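Local structure of cycloserine biosynthesis protein DcsG (Streptomyces lavendulae, 6JIL) at residues P14-L22 and V52-A60; T190-I200 and L277-R288. The protein catalyses the ATP- and magnesium-dependent cyclisation of O-ureido-D-serine to the antibiotic D-cycloserine, as a monomeric ligase of the ATP-grasp family. All coordinates share one frame; numbering follows the deposited sequence.

Contact 1. Residues P14-L22 and V52-A60; sequences PIDYDMPPL and VFRSPWTWA
Arg54 reaches from strand 50-55 toward the start of helix 19-28. Arg54 CB lies 3.7 Å from CE, the methyl end of selenomethionine Met19, whose side chain runs past it in the opposite direction. Arg54 CG lies near both this methyl and Leu22 CD2, which comes within 3.6 Å of Arg54 CD and also approaches NE. Arg54 NE donates at 2.8 Å to water 1, in the guanidinium plane, and the water in turn donates to Asp16 OD2. At the tip, Arg54 NH2 forms a long (3.4 Å) salt bridge with Asp18 OD1 and also donates to Pro275 O. Asp18 OD1 stands at the guanidinium edge, near its plane, with the carboxylate plane turned 47° from it. For Asp18 this is the lesser bond: OD1 accepts from Leu277 N and OD2 from Leu279 N. Bends at chi2 (-57°) and chi3 (-46°) fold the Arg54 chain to turn NE to the water and NH2 to Asp18.

Asp16 OD2 is gripped a second time by Ser55 OG, which donates across 2.7 Å from above the carboxylate plane. Asp16 OD1 receives weak capping bonds from Asp18 N and Met19 N in the type I turn before the helix. Ile15 CD1 packs 3.6 Å from Trp57 CE3, while Ile15 O meets the indole edge in plane. Trp57 NE1 bonds to Glu274 O, and the Trp57 side chain lies about 5 Å from that of the magnesium ligand Glu271.

The contact thus joins the start of helix 19-28 to strand 50-55, an inner strand of the parallel sheet next to strand 4-8, whose Leu6 touches Met19; Phe289 of helix 285-296 touches both Leu22 and Arg54.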
loop_
_atom_site.group_PDB
_atom_site.type_symbol
_atom_site.label_atom_id
_atom_site.label_comp_id
_atom_site.label_asym_id
_atom_site.label_seq_id
_atom_site.Cartn_x
_atom_site.Cartn_y
_atom_site.Cartn_z
ATOM N N PRO A 14 11.303 -12.651 -5.415
ATOM C CA PRO A 14 11.075 -13.903 -4.681
ATOM C C PRO A 14 9.863 -13.898 -3.754
ATOM O O PRO A 14 9.349 -14.958 -3.397
ATOM C CB PRO A 14 12.376 -14.093 -3.908
ATOM C CG PRO A 14 13.393 -13.472 -4.818
ATOM C CD PRO A 14 12.692 -12.193 -5.223
ATOM N N ILE A 15 9.410 -12.721 -3.345
ATOM C CA ILE A 15 8.250 -12.666 -2.465
ATOM C C ILE A 15 7.014 -12.116 -3.174
ATOM O O ILE A 15 6.044 -11.740 -2.530
ATOM C CB ILE A 15 8.527 -11.818 -1.207
ATOM C CG1 ILE A 15 8.843 -10.376 -1.608
ATOM C CG2 ILE A 15 9.676 -12.434 -0.425
ATOM C CD1 ILE A 15 8.740 -9.379 -0.471
ATOM N N ASP A 16 7.057 -12.067 -4.500
ATOM C CA ASP A 16 5.920 -11.579 -5.276
ATOM C C ASP A 16 5.128 -12.804 -5.698
ATOM O O ASP A 16 5.229 -13.253 -6.840
ATOM C CB ASP A 16 6.399 -10.827 -6.522
ATOM C CG ASP A 16 5.249 -10.262 -7.346
ATOM O OD1 ASP A 16 4.073 -10.514 -6.999
ATOM O OD2 ASP A 16 5.524 -9.565 -8.347
ATOM N N TYR A 17 4.352 -13.346 -4.766
ATOM C CA TYR A 17 3.554 -14.543 -5.024
ATOM C C TYR A 17 2.572 -14.356 -6.171
ATOM O O TYR A 17 2.095 -15.334 -6.741
ATOM C CB TYR A 17 2.809 -14.951 -3.749
ATOM C CG TYR A 17 3.709 -14.893 -2.544
ATOM C CD1 TYR A 17 3.412 -14.060 -1.468
ATOM C CD2 TYR A 17 4.915 -15.593 -2.524
ATOM C CE1 TYR A 17 4.305 -13.918 -0.401
ATOM C CE2 TYR A 17 5.814 -15.455 -1.465
ATOM C CZ TYR A 17 5.505 -14.617 -0.412
ATOM O OH TYR A 17 6.407 -14.463 0.621
ATOM N N ASP A 18 2.305 -13.102 -6.527
ATOM C CA ASP A 18 1.368 -12.797 -7.601
ATOM C C ASP A 18 1.921 -12.951 -9.024
ATOM O O ASP A 18 1.173 -13.265 -9.949
ATOM C CB ASP A 18 0.828 -11.369 -7.422
ATOM C CG ASP A 18 0.039 -11.192 -6.129
ATOM O OD1 ASP A 18 0.140 -10.102 -5.517
ATOM O OD2 ASP A 18 -0.690 -12.132 -5.728
HETATM N N MSE A 19 3.220 -12.751 -9.207
HETATM C CA MSE A 19 3.792 -12.829 -10.552
HETATM C C MSE A 19 3.507 -14.111 -11.339
HETATM O O MSE A 19 3.085 -14.045 -12.491
HETATM C CB MSE A 19 5.300 -12.584 -10.521
HETATM C CG MSE A 19 5.852 -12.154 -11.878
HETATM SE SE MSE A 19 5.075 -10.465 -12.517
HETATM C CE MSE A 19 6.154 -9.254 -11.449
ATOM N N PRO A 20 3.740 -15.289 -10.737
ATOM C CA PRO A 20 3.473 -16.539 -11.465
ATOM C C PRO A 20 2.032 -16.628 -11.986
ATOM O O PRO A 20 1.807 -16.838 -13.177
ATOM C CB PRO A 20 3.791 -17.620 -10.430
ATOM C CG PRO A 20 4.882 -16.993 -9.611
ATOM C CD PRO A 20 4.383 -15.559 -9.437
ATOM N N PRO A 21 1.035 -16.473 -11.099
ATOM C CA PRO A 21 -0.348 -16.549 -11.577
ATOM C C PRO A 21 -0.733 -15.398 -12.522
ATOM O O PRO A 21 -1.536 -15.584 -13.438
ATOM C CB PRO A 21 -1.161 -16.543 -10.281
ATOM C CG PRO A 21 -0.290 -15.779 -9.337
ATOM C CD PRO A 21 1.076 -16.310 -9.633
ATOM N N LEU A 22 -0.158 -14.218 -12.304
ATOM C CA LEU A 22 -0.463 -13.067 -13.154
ATOM C C LEU A 22 0.026 -13.301 -14.577
ATOM O O LEU A 22 -0.649 -12.931 -15.540
ATOM C CB LEU A 22 0.164 -11.783 -12.588
ATOM C CG LEU A 22 0.060 -10.515 -13.458
ATOM C CD1 LEU A 22 -1.392 -10.287 -13.896
ATOM C CD2 LEU A 22 0.583 -9.303 -12.680
ATOM N N VAL A 52 3.320 -1.739 -15.915
ATOM C CA VAL A 52 2.576 -1.946 -14.678
ATOM C C VAL A 52 3.578 -2.203 -13.556
ATOM O O VAL A 52 4.487 -3.032 -13.688
ATOM C CB VAL A 52 1.609 -3.152 -14.752
ATOM C CG1 VAL A 52 1.098 -3.493 -13.358
ATOM C CG2 VAL A 52 0.436 -2.819 -15.646
ATOM N N PHE A 53 3.414 -1.477 -12.457
ATOM C CA PHE A 53 4.301 -1.632 -11.314
ATOM C C PHE A 53 3.743 -2.724 -10.411
ATOM O O PHE A 53 2.714 -2.552 -9.755
ATOM C CB PHE A 53 4.413 -0.309 -10.567
ATOM C CG PHE A 53 4.869 0.823 -11.429
ATOM C CD1 PHE A 53 4.038 1.904 -11.679
ATOM C CD2 PHE A 53 6.138 0.821 -11.980
ATOM C CE1 PHE A 53 4.474 2.971 -12.466
ATOM C CE2 PHE A 53 6.574 1.881 -12.762
ATOM C CZ PHE A 53 5.733 2.959 -13.002
ATOM N N ARG A 54 4.430 -3.857 -10.391
ATOM C CA ARG A 54 3.985 -4.985 -9.606
ATOM C C ARG A 54 4.677 -5.128 -8.264
ATOM O O ARG A 54 4.027 -5.044 -7.222
ATOM C CB ARG A 54 4.149 -6.273 -10.418
ATOM C CG ARG A 54 3.164 -6.386 -11.577
ATOM C CD ARG A 54 1.753 -6.278 -11.043
ATOM N NE ARG A 54 1.634 -7.136 -9.875
ATOM C CZ ARG A 54 1.030 -6.795 -8.744
ATOM N NH1 ARG A 54 0.461 -5.601 -8.620
ATOM N NH2 ARG A 54 1.047 -7.635 -7.714
ATOM N N SER A 55 5.992 -5.322 -8.283
ATOM C CA SER A 55 6.719 -5.516 -7.041
ATOM C C SER A 55 8.121 -4.916 -6.942
ATOM O O SER A 55 9.065 -5.613 -6.569
ATOM C CB SER A 55 6.797 -7.010 -6.744
ATOM O OG SER A 55 7.344 -7.700 -7.854
ATOM N N PRO A 56 8.278 -3.621 -7.268
ATOM C CA PRO A 56 9.587 -2.976 -7.183
ATOM C C PRO A 56 9.646 -2.531 -5.725
ATOM O O PRO A 56 9.882 -1.363 -5.415
ATOM C CB PRO A 56 9.425 -1.806 -8.126
ATOM C CG PRO A 56 8.033 -1.363 -7.802
ATOM C CD PRO A 56 7.256 -2.658 -7.717
ATOM N N TRP A 57 9.428 -3.482 -4.828
ATOM C CA TRP A 57 9.341 -3.161 -3.416
ATOM C C TRP A 57 10.531 -2.584 -2.674
ATOM O O TRP A 57 10.387 -2.170 -1.519
ATOM C CB TRP A 57 8.747 -4.353 -2.666
ATOM C CG TRP A 57 7.350 -4.669 -3.161
ATOM C CD1 TRP A 57 6.421 -3.773 -3.626
ATOM C CD2 TRP A 57 6.731 -5.956 -3.238
ATOM N NE1 TRP A 57 5.269 -4.424 -3.991
ATOM C CE2 TRP A 57 5.430 -5.765 -3.761
ATOM C CE3 TRP A 57 7.146 -7.252 -2.915
ATOM C CZ2 TRP A 57 4.545 -6.823 -3.969
ATOM C CZ3 TRP A 57 6.262 -8.310 -3.123
ATOM C CH2 TRP A 57 4.978 -8.086 -3.645
ATOM N N THR A 58 11.696 -2.526 -3.312
ATOM C CA THR A 58 12.834 -1.930 -2.631
ATOM C C THR A 58 12.718 -0.409 -2.764
ATOM O O THR A 58 13.594 0.327 -2.317
ATOM C CB THR A 58 14.200 -2.403 -3.213
ATOM O OG1 THR A 58 14.282 -2.078 -4.605
ATOM C CG2 THR A 58 14.362 -3.896 -3.025
ATOM N N TRP A 59 11.633 0.060 -3.374
ATOM C CA TRP A 59 11.441 1.498 -3.529
ATOM C C TRP A 59 11.368 2.117 -2.143
ATOM O O TRP A 59 11.669 3.299 -1.966
ATOM C CB TRP A 59 10.154 1.821 -4.303
ATOM C CG TRP A 59 8.872 1.511 -3.568
ATOM C CD1 TRP A 59 8.122 0.368 -3.660
ATOM C CD2 TRP A 59 8.209 2.343 -2.609
ATOM N NE1 TRP A 59 7.040 0.436 -2.816
ATOM C CE2 TRP A 59 7.068 1.637 -2.157
ATOM C CE3 TRP A 59 8.468 3.616 -2.085
ATOM C CZ2 TRP A 59 6.191 2.161 -1.204
ATOM C CZ3 TRP A 59 7.594 4.135 -1.135
ATOM C CH2 TRP A 59 6.470 3.406 -0.705
ATOM N N ALA A 60 10.966 1.310 -1.164
ATOM C CA ALA A 60 10.858 1.764 0.218
ATOM C C ALA A 60 12.222 2.126 0.794
ATOM O O ALA A 60 12.303 2.815 1.806
ATOM C CB ALA A 60 10.208 0.689 1.077
HETATM O O HOH W 1 2.918 -9.627 -9.744
#

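Contact 2. Residues T190-I200 and L277-R288; sequences TFFDGVYSHAI and LNLTFSEDGALR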
loop_
_atom_site.group_PDB
_atom_site.type_symbol
_atom_site.label_atom_id
_atom_site.label_comp_id
_atom_site.label_asym_id
_atom_site.label_seq_id
_atom_site.Cartn_x
_atom_site.Cartn_y
_atom_site.Cartn_z
ATOM N N THR A 190 -9.122 -6.967 -2.209
ATOM C CA THR A 190 -8.586 -6.682 -3.529
ATOM C C THR A 190 -9.713 -6.359 -4.501
ATOM O O THR A 190 -10.718 -7.066 -4.560
ATOM C CB THR A 190 -7.790 -7.871 -4.046
ATOM O OG1 THR A 190 -6.620 -8.030 -3.237
ATOM C CG2 THR A 190 -7.385 -7.662 -5.485
ATOM N N PHE A 191 -9.538 -5.277 -5.255
ATOM C CA PHE A 191 -10.531 -4.839 -6.226
ATOM C C PHE A 191 -9.949 -4.731 -7.625
ATOM O O PHE A 191 -8.769 -4.420 -7.798
ATOM C CB PHE A 191 -11.091 -3.467 -5.852
ATOM C CG PHE A 191 -12.078 -3.490 -4.727
ATOM C CD1 PHE A 191 -11.685 -3.824 -3.441
ATOM C CD2 PHE A 191 -13.404 -3.116 -4.950
ATOM C CE1 PHE A 191 -12.597 -3.779 -2.386
ATOM C CE2 PHE A 191 -14.323 -3.069 -3.902
ATOM C CZ PHE A 191 -13.919 -3.398 -2.619
ATOM N N PHE A 192 -10.796 -4.979 -8.619
ATOM C CA PHE A 192 -10.398 -4.876 -10.015
ATOM C C PHE A 192 -11.444 -4.050 -10.747
ATOM O O PHE A 192 -12.607 -4.436 -10.830
ATOM C CB PHE A 192 -10.256 -6.267 -10.621
ATOM C CG PHE A 192 -9.099 -7.044 -10.054
ATOM C CD1 PHE A 192 -9.301 -8.262 -9.415
ATOM C CD2 PHE A 192 -7.805 -6.547 -10.147
ATOM C CE1 PHE A 192 -8.235 -8.972 -8.880
ATOM C CE2 PHE A 192 -6.731 -7.251 -9.613
ATOM C CZ PHE A 192 -6.948 -8.468 -8.978
ATOM N N ASP A 193 -11.018 -2.894 -11.248
ATOM C CA ASP A 193 -11.902 -1.967 -11.952
ATOM C C ASP A 193 -13.118 -1.550 -11.128
ATOM O O ASP A 193 -14.230 -1.455 -11.646
ATOM C CB ASP A 193 -12.364 -2.555 -13.287
ATOM C CG ASP A 193 -11.420 -2.222 -14.420
ATOM O OD1 ASP A 193 -10.550 -1.350 -14.210
ATOM O OD2 ASP A 193 -11.544 -2.812 -15.517
ATOM N N GLY A 194 -12.891 -1.299 -9.843
ATOM C CA GLY A 194 -13.962 -0.880 -8.963
ATOM C C GLY A 194 -14.863 -2.009 -8.502
ATOM O O GLY A 194 -15.918 -1.755 -7.921
ATOM N N VAL A 195 -14.454 -3.252 -8.746
ATOM C CA VAL A 195 -15.257 -4.408 -8.354
ATOM C C VAL A 195 -14.524 -5.322 -7.377
ATOM O O VAL A 195 -13.377 -5.708 -7.598
ATOM C CB VAL A 195 -15.684 -5.222 -9.600
ATOM C CG1 VAL A 195 -16.440 -6.483 -9.189
ATOM C CG2 VAL A 195 -16.542 -4.351 -10.503
ATOM N N TYR A 196 -15.196 -5.656 -6.284
ATOM C CA TYR A 196 -14.613 -6.517 -5.269
ATOM C C TYR A 196 -14.310 -7.895 -5.842
ATOM O O TYR A 196 -15.162 -8.511 -6.485
ATOM C CB TYR A 196 -15.572 -6.662 -4.084
ATOM C CG TYR A 196 -15.135 -7.701 -3.080
ATOM C CD1 TYR A 196 -14.058 -7.467 -2.226
ATOM C CD2 TYR A 196 -15.780 -8.932 -3.004
ATOM C CE1 TYR A 196 -13.634 -8.436 -1.319
ATOM C CE2 TYR A 196 -15.361 -9.915 -2.101
ATOM C CZ TYR A 196 -14.290 -9.656 -1.264
ATOM O OH TYR A 196 -13.880 -10.616 -0.376
ATOM N N SER A 197 -13.096 -8.380 -5.605
ATOM C CA SER A 197 -12.717 -9.697 -6.095
ATOM C C SER A 197 -12.557 -10.694 -4.961
ATOM O O SER A 197 -13.175 -11.750 -4.963
ATOM C CB SER A 197 -11.407 -9.629 -6.879
ATOM O OG SER A 197 -11.004 -10.923 -7.299
ATOM N N HIS A 198 -11.729 -10.350 -3.984
ATOM C CA HIS A 198 -11.475 -11.253 -2.875
ATOM C C HIS A 198 -10.698 -10.547 -1.776
ATOM O O HIS A 198 -10.249 -9.406 -1.940
ATOM C CB HIS A 198 -10.646 -12.430 -3.360
ATOM C CG HIS A 198 -9.328 -12.022 -3.943
ATOM N ND1 HIS A 198 -9.191 -11.587 -5.245
ATOM C CD2 HIS A 198 -8.096 -11.929 -3.383
ATOM C CE1 HIS A 198 -7.933 -11.246 -5.462
ATOM N NE2 HIS A 198 -7.249 -11.443 -4.348
ATOM N N ALA A 199 -10.523 -11.248 -0.661
ATOM C CA ALA A 199 -9.800 -10.701 0.471
ATOM C C ALA A 199 -9.086 -11.789 1.255
ATOM O O ALA A 199 -9.276 -12.986 1.016
ATOM C CB ALA A 199 -10.763 -9.950 1.383
ATOM N N ILE A 200 -8.243 -11.363 2.186
ATOM C CA ILE A 200 -7.522 -12.289 3.036
ATOM C C ILE A 200 -7.446 -11.683 4.423
ATOM O O ILE A 200 -7.744 -10.509 4.631
ATOM C CB ILE A 200 -6.062 -12.519 2.571
ATOM C CG1 ILE A 200 -5.209 -11.293 2.920
ATOM C CG2 ILE A 200 -6.020 -12.796 1.077
ATOM C CD1 ILE A 200 -3.719 -11.481 2.696
ATOM N N LEU A 277 -1.490 -8.341 -4.296
ATOM C CA LEU A 277 -2.926 -8.541 -4.489
ATOM C C LEU A 277 -3.513 -9.832 -3.919
ATOM O O LEU A 277 -4.731 -9.964 -3.840
ATOM C CB LEU A 277 -3.239 -8.432 -5.983
ATOM C CG LEU A 277 -2.937 -7.050 -6.571
ATOM C CD1 LEU A 277 -2.823 -7.129 -8.085
ATOM C CD2 LEU A 277 -4.038 -6.080 -6.170
ATOM N N ASN A 278 -2.657 -10.773 -3.526
ATOM C CA ASN A 278 -3.098 -12.058 -2.971
ATOM C C ASN A 278 -3.877 -12.878 -3.996
ATOM O O ASN A 278 -4.858 -13.549 -3.660
ATOM C CB ASN A 278 -3.967 -11.842 -1.722
ATOM C CG ASN A 278 -3.218 -11.146 -0.604
ATOM O OD1 ASN A 278 -2.133 -11.566 -0.222
ATOM N ND2 ASN A 278 -3.798 -10.080 -0.074
ATOM N N LEU A 279 -3.430 -12.827 -5.246
ATOM C CA LEU A 279 -4.085 -13.553 -6.330
ATOM C C LEU A 279 -4.231 -15.046 -6.064
ATOM O O LEU A 279 -5.246 -15.645 -6.418
ATOM C CB LEU A 279 -3.310 -13.354 -7.637
ATOM C CG LEU A 279 -3.147 -11.914 -8.133
ATOM C CD1 LEU A 279 -2.388 -11.909 -9.459
ATOM C CD2 LEU A 279 -4.517 -11.263 -8.289
ATOM N N THR A 280 -3.225 -15.644 -5.435
ATOM C CA THR A 280 -3.242 -17.075 -5.161
ATOM C C THR A 280 -4.202 -17.504 -4.052
ATOM O O THR A 280 -4.307 -18.694 -3.742
ATOM C CB THR A 280 -1.813 -17.591 -4.849
ATOM O OG1 THR A 280 -1.328 -16.990 -3.643
ATOM C CG2 THR A 280 -0.865 -17.228 -5.990
ATOM N N PHE A 281 -4.904 -16.542 -3.459
ATOM C CA PHE A 281 -5.876 -16.852 -2.408
ATOM C C PHE A 281 -7.305 -16.798 -2.938
ATOM O O PHE A 281 -8.254 -16.985 -2.183
ATOM C CB PHE A 281 -5.765 -15.874 -1.234
ATOM C CG PHE A 281 -4.607 -16.141 -0.325
ATOM C CD1 PHE A 281 -3.336 -15.675 -0.639
ATOM C CD2 PHE A 281 -4.795 -16.836 0.865
ATOM C CE1 PHE A 281 -2.270 -15.892 0.221
ATOM C CE2 PHE A 281 -3.735 -17.060 1.730
ATOM C CZ PHE A 281 -2.471 -16.587 1.409
ATOM N N SER A 282 -7.452 -16.523 -4.229
ATOM C CA SER A 282 -8.768 -16.442 -4.861
ATOM C C SER A 282 -8.745 -17.387 -6.050
ATOM O O SER A 282 -7.678 -17.658 -6.586
ATOM C CB SER A 282 -9.020 -15.022 -5.361
ATOM O OG SER A 282 -8.134 -14.710 -6.423
ATOM N N GLU A 283 -9.899 -17.872 -6.492
ATOM C CA GLU A 283 -9.883 -18.794 -7.623
ATOM C C GLU A 283 -9.878 -18.137 -8.997
ATOM O O GLU A 283 -9.629 -18.811 -9.993
ATOM C CB GLU A 283 -11.041 -19.797 -7.544
ATOM C CG GLU A 283 -10.853 -21.021 -8.469
ATOM C CD GLU A 283 -9.686 -21.932 -8.053
ATOM O OE1 GLU A 283 -9.828 -22.664 -7.049
ATOM O OE2 GLU A 283 -8.626 -21.917 -8.726
ATOM N N ASP A 284 -10.138 -16.837 -9.073
ATOM C CA ASP A 284 -10.123 -16.179 -10.379
ATOM C C ASP A 284 -9.582 -14.753 -10.341
ATOM O O ASP A 284 -9.696 -14.010 -11.317
ATOM C CB ASP A 284 -11.525 -16.188 -10.996
ATOM C CG ASP A 284 -12.509 -15.330 -10.226
ATOM O OD1 ASP A 284 -12.643 -15.523 -8.998
ATOM O OD2 ASP A 284 -13.158 -14.465 -10.850
ATOM N N GLY A 285 -8.980 -14.380 -9.217
ATOM C CA GLY A 285 -8.439 -13.039 -9.076
ATOM C C GLY A 285 -7.467 -12.642 -10.169
ATOM O O GLY A 285 -7.540 -11.536 -10.696
ATOM N N ALA A 286 -6.560 -13.544 -10.520
ATOM C CA ALA A 286 -5.573 -13.262 -11.549
ATOM C C ALA A 286 -6.211 -13.022 -12.910
ATOM O O ALA A 286 -5.751 -12.171 -13.670
ATOM C CB ALA A 286 -4.569 -14.406 -11.636
ATOM N N LEU A 287 -7.262 -13.772 -13.224
ATOM C CA LEU A 287 -7.939 -13.618 -14.511
ATOM C C LEU A 287 -8.629 -12.259 -14.565
ATOM O O LEU A 287 -8.609 -11.580 -15.591
ATOM C CB LEU A 287 -8.969 -14.738 -14.720
ATOM C CG LEU A 287 -9.828 -14.668 -15.991
ATOM C CD1 LEU A 287 -8.925 -14.678 -17.217
ATOM C CD2 LEU A 287 -10.804 -15.843 -16.041
ATOM N N ARG A 288 -9.230 -11.863 -13.450
ATOM C CA ARG A 288 -9.910 -10.579 -13.385
ATOM C C ARG A 288 -8.907 -9.444 -13.546
ATOM O O ARG A 288 -9.233 -8.376 -14.065
ATOM C CB ARG A 288 -10.632 -10.414 -12.049
ATOM C CG ARG A 288 -11.615 -11.500 -11.716
ATOM C CD ARG A 288 -12.491 -11.017 -10.600
ATOM N NE ARG A 288 -13.394 -12.042 -10.101
ATOM C CZ ARG A 288 -14.481 -11.778 -9.384
ATOM N NH1 ARG A 288 -14.798 -10.516 -9.093
ATOM N NH2 ARG A 288 -15.242 -12.772 -8.946
HETATM O O HOH W 2 -6.447 -9.220 -0.870
HETATM O O HOH W 3 -16.142 -12.194 -5.995
#
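This is a mixed polar and apolar contact between a beta hairpin of the ATP-grasp region and the turn and first residues of helix 285-296. The hairpin, strands 186-192 and 195-202, reverses through a type I' turn and carries a classic bulge in which Ser197 and His198 both face Thr190. Leu277 O takes two hydrogen bonds from opposite faces of its carbonyl plane: Thr190 OG1 at 2.8 Å, and His198 NE2 at 3.0 Å with an N-H...O angle of 150°. Ser197 OG, in the imidazole plane, shares a hydrogen bond with ND1, so both ring nitrogens are engaged and the ring's rotation is fixed. With CG between its backbone N and carbonyl carbon (chi1 59°), the His198 ring lies between Thr190 CB on one face and Ser282 CB on the other, the latter a CH-pi contact 3.5 Å from the ring centroid.

Phe192 CZ meets Leu279 CD2 at 3.8 Å near the ring plane, and Ile200 CG2 lies 3.9 Å from Phe281 CB. Arg288 places its guanidinium face over Ser197 CA; Asp284 OD2 holds its NE in a salt bridge. Asn278 ND2 and Thr190 OG1 share water 2, whereas Asn278 OD1 bonds to Arg220, an inferred active-site residue.

Strand 252-259 lies next to 186-192 in the sheet, helix 227-244 packs on Phe191, whose CB points away from the turn, and Leu22 of helix 19-28 touches Leu279.

How the contacts relate
Followed from the N terminus, the chain first closes a loop at contact 1, where 14-22 and 52-60 are brought together across 29 intervening residues. Contact 2 opens later and closes a longer loop, 190-200 to 277-288, across 76 residues. The two are in series, neither nested nor crossed. Their centres lie 15 Å apart, yet they meet directly: Asp18 OD1 lies 2.7 Å from Leu277 N, and Asp18 OD2 lies 2.9 Å from Leu279 N, both probable hydrogen bonds. The Asp18 carboxylate thus probably ties the turn before helix 19-28, itself held to the parallel sheet by contact 1, to the turn that rests on the five-stranded antiparallel sheet.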